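PDB 6DZD: purine nucleoside phosphorylase from Bacillus licheniformis, which probably catalyses the phosphorolysis of adenosine, inosine and S-methyl-5'-thioadenosine, and probably also deaminates adenosine. Local coordinates for residues V55-E59 / Q60-N64; S162-D165 / M166-R170; D195-I198 / D199-N203; Q231-H235 / A236-N240. All coordinates share one frame; numbering follows the deposited sequence.

Contact 1. Residues V55-E59 / Q60-N64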
# COMPACT_ATOMS: atom_id res chain seq x y z
N VAL A 55 11.44 6.97 9.82
CA VAL A 55 12.52 7.26 8.90
C VAL A 55 13.39 8.42 9.40
O VAL A 55 14.07 9.08 8.62
CB VAL A 55 11.98 7.54 7.48
CG1 VAL A 55 11.23 6.33 6.94
CG2 VAL A 55 11.09 8.78 7.49
N GLN A 56 13.39 8.66 10.71
CA GLN A 56 14.23 9.67 11.36
C GLN A 56 14.02 11.07 10.77
O GLN A 56 14.95 11.87 10.69
CB GLN A 56 15.70 9.27 11.26
CG GLN A 56 15.97 7.81 11.57
CD GLN A 56 17.43 7.44 11.29
OE1 GLN A 56 17.82 7.24 10.13
NE2 GLN A 56 18.24 7.38 12.35
N ASP A 57 12.78 11.38 10.40
CA ASP A 57 12.35 12.74 10.14
C ASP A 57 11.97 13.43 11.45
O ASP A 57 11.85 12.80 12.51
CB ASP A 57 11.17 12.75 9.16
CG ASP A 57 10.84 14.16 8.62
OD1 ASP A 57 11.52 15.14 8.99
OD2 ASP A 57 9.90 14.27 7.80
N HIS A 58 11.78 14.74 11.38
CA HIS A 58 11.33 15.50 12.54
C HIS A 58 9.91 15.10 12.90
O HIS A 58 8.98 15.32 12.11
CB HIS A 58 11.40 17.00 12.28
CG HIS A 58 11.16 17.83 13.50
ND1 HIS A 58 12.01 17.81 14.59
CD2 HIS A 58 10.16 18.68 13.82
CE1 HIS A 58 11.55 18.64 15.52
NE2 HIS A 58 10.43 19.18 15.07
N GLU A 59 9.74 14.53 14.09
CA GLU A 59 8.49 13.85 14.43
C GLU A 59 7.29 14.78 14.32
O GLU A 59 6.25 14.41 13.76
CB GLU A 59 8.60 13.26 15.83
CG GLU A 59 7.34 12.56 16.26
CD GLU A 59 7.44 12.02 17.67
OE1 GLU A 59 8.57 11.67 18.09
OE2 GLU A 59 6.39 11.97 18.37
N GLN A 60 7.42 16.01 14.84
CA GLN A 60 6.32 16.97 14.79
C GLN A 60 5.91 17.28 13.36
O GLN A 60 4.74 17.57 13.10
CB GLN A 60 6.71 18.25 15.53
CG GLN A 60 5.51 19.10 15.84
CD GLN A 60 4.28 18.24 16.16
OE1 GLN A 60 4.24 17.56 17.20
NE2 GLN A 60 3.29 18.26 15.26
N HIS A 61 6.86 17.28 12.42
CA HIS A 61 6.51 17.53 11.02
C HIS A 61 5.67 16.40 10.44
O HIS A 61 4.73 16.64 9.68
CB HIS A 61 7.77 17.79 10.19
CG HIS A 61 8.42 19.12 10.47
ND1 HIS A 61 9.67 19.45 10.02
CD2 HIS A 61 7.99 20.19 11.18
CE1 HIS A 61 9.99 20.66 10.43
NE2 HIS A 61 8.98 21.14 11.14
N VAL A 62 5.98 15.14 10.79
CA VAL A 62 5.23 13.99 10.28
C VAL A 62 3.80 14.00 10.82
O VAL A 62 2.84 13.77 10.08
CB VAL A 62 5.94 12.67 10.64
CG1 VAL A 62 5.19 11.49 10.08
CG2 VAL A 62 7.39 12.67 10.13
N ILE A 63 3.64 14.26 12.12
CA ILE A 63 2.31 14.34 12.70
C ILE A 63 1.51 15.46 12.06
O ILE A 63 0.30 15.32 11.81
CB ILE A 63 2.42 14.49 14.23
CG1 ILE A 63 2.80 13.13 14.83
CG2 ILE A 63 1.12 15.02 14.80
CD1 ILE A 63 3.50 13.21 16.16
N ASN A 64 2.17 16.58 11.75
CA ASN A 64 1.48 17.67 11.06
C ASN A 64 1.14 17.28 9.62
O ASN A 64 0.07 17.64 9.12
CB ASN A 64 2.31 18.95 11.14
CG ASN A 64 2.18 19.62 12.49
OD1 ASN A 64 1.35 19.24 13.31
ND2 ASN A 64 3.02 20.62 12.74
O HOH W 1 11.90 17.62 8.59
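His58 and His61 form an edge-to-face (T-shaped) pair where the chain enters helix 59-72. The CD2 edge of His58 comes down over the centre of the His61 ring, with CD2 of His58 and CD2 of His61 3.7 Å apart and the ring planes at 65°. CG of His58, anti to its backbone N (chi1 -171°), puts the ring beside the side chain of His61.

Among backbone bonds, the carbonyl of His58, the N-cap residue, receives Val62 N at 3.3 Å and, more weakly, His61 N. Glu59 O takes Ile63 N at 3.1 Å.

Polar contacts also involve water 1, which donates to Asp57 OD1 and lies in the plane of the His61 ring, 3.2 Å from ND1 of His61. Asp57 OD2 is hydrogen-bonded to Ser42 and Asn50.

The remaining contacts are van der Waals. A methyl, CG2 of Val62, meets the carboxylate oxygen OD2 of Asp57 at 3.8 Å, and CD1 of Ile63 lies alongside the extended chain of Glu59.

The His61 imidazole thus has a ring against one face and water at its edge, which together probably limit its rotation, while the nearby Asp57 carboxylate could favour protonation.

Contact 2. Residues S162-D165 / M166-R170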
# COMPACT_ATOMS: atom_id res chain seq x y z
N SER A 162 -3.31 -13.70 1.04
CA SER A 162 -3.81 -13.96 2.38
C SER A 162 -4.96 -13.03 2.74
O SER A 162 -5.89 -13.43 3.44
CB SER A 162 -2.68 -13.79 3.40
OG SER A 162 -1.77 -14.87 3.35
N MET A 163 -4.93 -11.80 2.25
CA MET A 163 -6.07 -10.93 2.51
C MET A 163 -7.34 -11.53 1.95
O MET A 163 -8.38 -11.53 2.61
CB MET A 163 -5.83 -9.54 1.91
CG MET A 163 -6.92 -8.58 2.33
SD MET A 163 -6.79 -8.18 4.09
CE MET A 163 -5.40 -7.02 4.06
N VAL A 164 -7.27 -12.05 0.71
CA VAL A 164 -8.44 -12.63 0.08
C VAL A 164 -8.84 -13.92 0.78
O VAL A 164 -10.03 -14.18 1.00
CB VAL A 164 -8.18 -12.86 -1.42
CG1 VAL A 164 -9.36 -13.55 -2.05
CG2 VAL A 164 -7.87 -11.56 -2.13
N ASP A 165 -7.86 -14.75 1.16
CA ASP A 165 -8.18 -15.98 1.88
C ASP A 165 -8.79 -15.66 3.25
O ASP A 165 -9.66 -16.40 3.73
CB ASP A 165 -6.93 -16.86 2.00
CG ASP A 165 -7.27 -18.31 2.35
OD1 ASP A 165 -8.06 -18.95 1.59
OD2 ASP A 165 -6.76 -18.82 3.38
N MET A 166 -8.33 -14.58 3.89
CA MET A 166 -8.87 -14.15 5.18
C MET A 166 -10.29 -13.62 5.04
O MET A 166 -11.11 -13.81 5.94
CB MET A 166 -7.97 -13.10 5.82
CG MET A 166 -7.91 -13.15 7.32
SD MET A 166 -6.32 -12.53 7.95
CE MET A 166 -5.42 -14.06 8.23
N TRP A 167 -10.60 -12.91 3.95
CA TRP A 167 -11.98 -12.45 3.77
C TRP A 167 -12.90 -13.62 3.43
O TRP A 167 -14.08 -13.63 3.82
CB TRP A 167 -12.06 -11.37 2.69
CG TRP A 167 -11.51 -10.05 3.15
CD1 TRP A 167 -10.71 -9.82 4.23
CD2 TRP A 167 -11.70 -8.79 2.53
NE1 TRP A 167 -10.40 -8.50 4.33
CE2 TRP A 167 -11.00 -7.84 3.29
CE3 TRP A 167 -12.41 -8.37 1.40
CZ2 TRP A 167 -10.99 -6.49 2.96
CZ3 TRP A 167 -12.39 -7.04 1.07
CH2 TRP A 167 -11.68 -6.11 1.85
N ILE A 168 -12.39 -14.58 2.66
CA ILE A 168 -13.19 -15.74 2.29
C ILE A 168 -13.41 -16.63 3.50
O ILE A 168 -14.53 -17.08 3.75
CB ILE A 168 -12.53 -16.50 1.13
CG1 ILE A 168 -12.66 -15.69 -0.15
CG2 ILE A 168 -13.18 -17.84 0.95
CD1 ILE A 168 -11.90 -16.28 -1.29
N ARG A 169 -12.35 -16.88 4.28
CA ARG A 169 -12.47 -17.90 5.32
C ARG A 169 -12.97 -17.36 6.66
O ARG A 169 -13.71 -18.04 7.35
CB ARG A 169 -11.14 -18.63 5.51
CG ARG A 169 -10.69 -19.44 4.29
CD ARG A 169 -9.36 -20.15 4.50
NE ARG A 169 -9.56 -21.60 4.65
CZ ARG A 169 -9.47 -22.50 3.66
NH1 ARG A 169 -9.16 -22.12 2.41
NH2 ARG A 169 -9.69 -23.77 3.91
N ARG A 170 -12.57 -16.15 7.05
CA ARG A 170 -13.04 -15.61 8.32
C ARG A 170 -14.28 -14.75 8.17
O ARG A 170 -15.10 -14.70 9.10
CB ARG A 170 -11.97 -14.75 9.00
CG ARG A 170 -11.05 -15.46 9.96
CD ARG A 170 -9.74 -15.80 9.28
NE ARG A 170 -8.58 -15.64 10.16
CZ ARG A 170 -7.40 -16.21 9.94
NH1 ARG A 170 -6.40 -16.00 10.80
NH2 ARG A 170 -7.22 -17.00 8.88
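From Ser162 to Arg169 the two segments form one run of helix in which four successive i to i+4 bonds, all of 2.7 to 2.9 Å, cross the junction: Met166 N to Ser162 O, Trp167 N to Met163 O, Ile168 N to Val164 O and Arg169 N to Asp165 O.

Side chains four apart pair along this ladder. Met163 and Trp167 make a Met-aromatic contact: the sulfur sits obliquely, 4.4 Å from the centroid of the five-membered ring, while CG of Met163 lies over one face near the rim. With CG of Met163 anti to the backbone N (chi1 -172°), the bend at chi2 (70°) brings SD of Met163 to 3.6 Å from NE1 of Trp167. Val164 and Ile168 run side by side, their branches meeting at CG1 of Val164 and CD1 of Ile168, 3.8 Å apart. On the exposed flank, Asp165 OD1 approaches the edge of the Arg169 guanidinium in its plane and forms a weak, long salt bridge to NH1 of Arg169 (3.5 Å).

The buried side of helix 159-169 rests on strand 133-139, where Met163, Val164 and Trp167 share Phe137, and Tyr117 of strand 115-118 meets Trp167 edge-to-face. Ile91 of strand 91-93 touches Ser162, Met163 and Met166, and helix 225-236 packs against Val164.

Contact 3. Residues D195-I198 / D199-N203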
# COMPACT_ATOMS: atom_id res chain seq x y z
N ASP A 195 19.30 -13.29 -7.45
CA ASP A 195 18.71 -14.62 -7.37
C ASP A 195 17.98 -14.82 -6.07
O ASP A 195 16.98 -15.56 -6.03
CB ASP A 195 19.79 -15.69 -7.49
CG ASP A 195 20.29 -15.84 -8.90
OD1 ASP A 195 19.57 -16.47 -9.69
OD2 ASP A 195 21.39 -15.32 -9.22
N HIS A 196 18.47 -14.22 -4.99
CA HIS A 196 17.85 -14.50 -3.71
C HIS A 196 16.39 -14.07 -3.71
O HIS A 196 15.53 -14.80 -3.21
CB HIS A 196 18.62 -13.79 -2.59
CG HIS A 196 17.92 -13.84 -1.27
ND1 HIS A 196 17.93 -14.97 -0.48
CD2 HIS A 196 17.16 -12.93 -0.63
CE1 HIS A 196 17.21 -14.74 0.61
NE2 HIS A 196 16.74 -13.51 0.54
N VAL A 197 16.08 -12.95 -4.37
CA VAL A 197 14.70 -12.51 -4.47
C VAL A 197 13.94 -13.37 -5.47
O VAL A 197 12.88 -13.92 -5.15
CB VAL A 197 14.65 -11.02 -4.85
CG1 VAL A 197 13.24 -10.61 -5.20
CG2 VAL A 197 15.14 -10.20 -3.70
N ILE A 198 14.53 -13.59 -6.65
CA ILE A 198 13.82 -14.26 -7.73
C ILE A 198 13.53 -15.70 -7.36
O ILE A 198 12.45 -16.22 -7.67
CB ILE A 198 14.61 -14.15 -9.05
CG1 ILE A 198 14.47 -12.75 -9.63
CG2 ILE A 198 14.14 -15.19 -10.06
CD1 ILE A 198 13.03 -12.37 -9.97
N ASP A 199 14.46 -16.36 -6.67
CA ASP A 199 14.19 -17.71 -6.20
C ASP A 199 12.95 -17.74 -5.32
O ASP A 199 12.18 -18.70 -5.34
CB ASP A 199 15.40 -18.29 -5.47
CG ASP A 199 16.51 -18.72 -6.42
OD1 ASP A 199 16.27 -18.80 -7.65
OD2 ASP A 199 17.63 -18.98 -5.93
N LYS A 200 12.76 -16.70 -4.49
CA LYS A 200 11.61 -16.69 -3.60
C LYS A 200 10.33 -16.35 -4.36
O LYS A 200 9.26 -16.91 -4.06
CB LYS A 200 11.86 -15.70 -2.47
CG LYS A 200 12.57 -16.27 -1.25
CD LYS A 200 12.96 -15.17 -0.26
CE LYS A 200 12.89 -15.67 1.16
NZ LYS A 200 13.71 -16.91 1.31
N ILE A 201 10.41 -15.47 -5.36
CA ILE A 201 9.26 -15.17 -6.20
C ILE A 201 8.83 -16.41 -6.99
O ILE A 201 7.65 -16.80 -6.98
CB ILE A 201 9.60 -14.00 -7.14
CG1 ILE A 201 9.88 -12.71 -6.35
CG2 ILE A 201 8.51 -13.81 -8.17
CD1 ILE A 201 8.68 -12.10 -5.62
N ARG A 202 9.77 -17.05 -7.68
CA ARG A 202 9.41 -18.18 -8.52
C ARG A 202 8.89 -19.37 -7.71
O ARG A 202 8.43 -20.35 -8.30
CB ARG A 202 10.60 -18.56 -9.40
CG ARG A 202 11.41 -19.73 -8.93
CD ARG A 202 12.39 -20.16 -10.00
NE ARG A 202 13.62 -19.35 -10.03
CZ ARG A 202 14.10 -18.76 -11.12
NH1 ARG A 202 13.45 -18.86 -12.28
NH2 ARG A 202 15.23 -18.06 -11.06
N ASN A 203 8.94 -19.30 -6.37
CA ASN A 203 8.38 -20.32 -5.50
C ASN A 203 6.97 -20.00 -5.04
O ASN A 203 6.43 -20.71 -4.19
CB ASN A 203 9.27 -20.53 -4.28
CG ASN A 203 10.14 -21.77 -4.41
OD1 ASN A 203 9.87 -22.67 -5.24
ND2 ASN A 203 11.18 -21.84 -3.59
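Val197 and Ile201 carry the close-packed side of helix 195-201, lying side by side and pointing the same way, with CG1 of Val197 4.1 Å from CG1 of Ile201. Beneath them the backbone is well bonded: Asp199 N to Asp195 O, Ile201 N to Val197 O and Arg202 N to Ile198 O measure 2.7 to 2.9 Å. Ile198 belongs to this buried side too, but its chi1 of -76° sets CG2 anti to the backbone N and turns it to Arg202, where it lies over one face of the guanidinium, nearest NH2. Trp152 and Ala156 of helix 152-157, with Phe213 and Leu223 of the small three-stranded sheet, cover the apolar surface.

The solvent side is looser. His196 and Lys200 run alongside each other, yet their ends only approach, with NZ of Lys200 4.2 Å from CE1 of His196 and oblique to the ring. Asp199 faces Arg202 in a long salt bridge, OD1 of Asp199 lying at the edge of the guanidinium, in its plane and 3.6 Å from NE of Arg202. Asp195 OD1 comes within 4.5 Å of Asp199 OD1, but is hydrogen-bonded to the hydroxyl of Tyr221.

Two carboxylates held this close would be expected to repel. Tyr221 bonds Asp195, and Arg202, in its long salt bridge to Asp199 and also near Asp195, probably eases that repulsion.

Contact 4. Residues Q231-H235 / A236-N240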
# COMPACT_ATOMS: atom_id res chain seq x y z
N GLN A 231 -1.27 -11.15 -10.20
CA GLN A 231 -1.42 -12.58 -10.41
C GLN A 231 -1.89 -13.28 -9.15
O GLN A 231 -2.72 -14.19 -9.21
CB GLN A 231 -0.10 -13.18 -10.90
CG GLN A 231 0.20 -12.90 -12.36
CD GLN A 231 1.37 -13.72 -12.90
OE1 GLN A 231 1.52 -14.90 -12.57
NE2 GLN A 231 2.17 -13.10 -13.76
N LEU A 232 -1.41 -12.82 -7.99
CA LEU A 232 -1.79 -13.47 -6.75
C LEU A 232 -3.25 -13.21 -6.38
O LEU A 232 -3.89 -14.10 -5.80
CB LEU A 232 -0.88 -12.99 -5.63
CG LEU A 232 0.51 -13.62 -5.71
CD1 LEU A 232 1.49 -12.75 -4.93
CD2 LEU A 232 0.48 -15.06 -5.20
N LEU A 233 -3.79 -12.04 -6.74
CA LEU A 233 -5.21 -11.76 -6.53
C LEU A 233 -6.08 -12.65 -7.42
O LEU A 233 -7.05 -13.24 -6.94
CB LEU A 233 -5.50 -10.29 -6.81
CG LEU A 233 -4.79 -9.27 -5.90
CD1 LEU A 233 -5.00 -7.82 -6.37
CD2 LEU A 233 -5.24 -9.43 -4.47
N VAL A 234 -5.73 -12.76 -8.71
CA VAL A 234 -6.50 -13.60 -9.62
C VAL A 234 -6.45 -15.05 -9.16
O VAL A 234 -7.46 -15.77 -9.18
CB VAL A 234 -5.98 -13.46 -11.06
CG1 VAL A 234 -6.76 -14.38 -12.00
CG2 VAL A 234 -6.05 -12.00 -11.53
N HIS A 235 -5.26 -15.50 -8.75
CA HIS A 235 -5.11 -16.82 -8.15
C HIS A 235 -6.01 -16.95 -6.94
O HIS A 235 -6.66 -17.98 -6.74
CB HIS A 235 -3.65 -17.03 -7.79
CG HIS A 235 -3.35 -18.34 -7.14
ND1 HIS A 235 -3.24 -19.52 -7.86
CD2 HIS A 235 -3.09 -18.66 -5.85
CE1 HIS A 235 -2.95 -20.51 -7.04
NE2 HIS A 235 -2.85 -20.01 -5.82
N ALA A 236 -6.10 -15.89 -6.13
CA ALA A 236 -6.88 -15.98 -4.91
C ALA A 236 -8.38 -16.03 -5.18
O ALA A 236 -9.14 -16.36 -4.26
CB ALA A 236 -6.55 -14.82 -3.99
N GLY A 237 -8.83 -15.69 -6.38
CA GLY A 237 -10.24 -15.74 -6.69
C GLY A 237 -10.83 -14.41 -7.09
O GLY A 237 -12.04 -14.33 -7.35
N ILE A 238 -10.06 -13.35 -7.11
CA ILE A 238 -10.63 -12.08 -7.56
C ILE A 238 -10.66 -12.08 -9.08
O ILE A 238 -9.64 -12.39 -9.71
CB ILE A 238 -9.80 -10.91 -7.03
CG1 ILE A 238 -9.89 -10.85 -5.51
CG2 ILE A 238 -10.31 -9.63 -7.61
CD1 ILE A 238 -9.22 -9.62 -4.94
N PRO A 239 -11.80 -11.75 -9.70
CA PRO A 239 -11.83 -11.69 -11.17
C PRO A 239 -10.95 -10.56 -11.67
O PRO A 239 -10.90 -9.48 -11.09
CB PRO A 239 -13.31 -11.44 -11.49
CG PRO A 239 -14.03 -11.32 -10.23
CD PRO A 239 -13.07 -11.34 -9.08
N ASN A 240 -10.20 -10.85 -12.75
CA ASN A 240 -9.23 -9.88 -13.25
C ASN A 240 -9.90 -8.55 -13.62
O ASN A 240 -9.28 -7.49 -13.49
CB ASN A 240 -8.48 -10.46 -14.44
CG ASN A 240 -7.28 -9.60 -14.84
OD1 ASN A 240 -6.64 -8.97 -13.98
ND2 ASN A 240 -6.96 -9.56 -16.14
O HOH W 2 -10.14 -14.95 -10.74
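Leu233 O ends helix 225-236 by receiving Ile238 N at 3.0 Å, the positive phi of Gly237 (120°) folding the chain back to it, while Gly237 N bonds Val234 O at 3.1 Å and, weakly, Leu233 O.

Across this turn Leu233 and Ile238 lie side by side, and CD2 of Leu233 meets CD1 of Ile238 at 4.0 Å. In Ile238, CG1 anti to the carbonyl carbon (chi1 -65°) and an extended chi2 carry CD1 alongside the leucine. On the outer side the side chains of Val234 and Asn240 cross, CG2 of Val234 lying 3.9 Å from OD1 of Asn240, and CA of Val234 makes a straight CA-H...O contact with Ile238 O at 3.4 Å. Water 2 donates to both Val234 O and Ile238 O, tying the returning chain to the last turn.

The Leu233 and Ile238 side chains face Ala180 of strand 179-182 and Ile243 of strand 243-245. The paired bonds, the glycine with positive phi and the apolar contact between Leu233 and the residue just beyond that glycine make this a classic Schellman motif, closing the helix before the chain enters strand 243-245.

Contacts 2 and 4 are direct neighbours, their centres 12 Å apart: CG2 of Val164 meets CD1 of Ile238 at 3.7 Å, so the helix 159-169 packs on the Schellman turn of helix 225-236. Contact 3 stands apart, its nearest atoms about 7 Å from contact 4 and about 13 Å from contact 2. Contact 1 is remote, with its centre 34 to 37 Å from the other centres, and it lies across the chain's centre from contacts 2 and 4. All four lie away from the zinc site of Cys189, Cys190, Cys249 and Cys252. Contact 3 does approach the potassium ion bound by Asp210 and Phe213, which is about 8 Å from the Arg202 side chain.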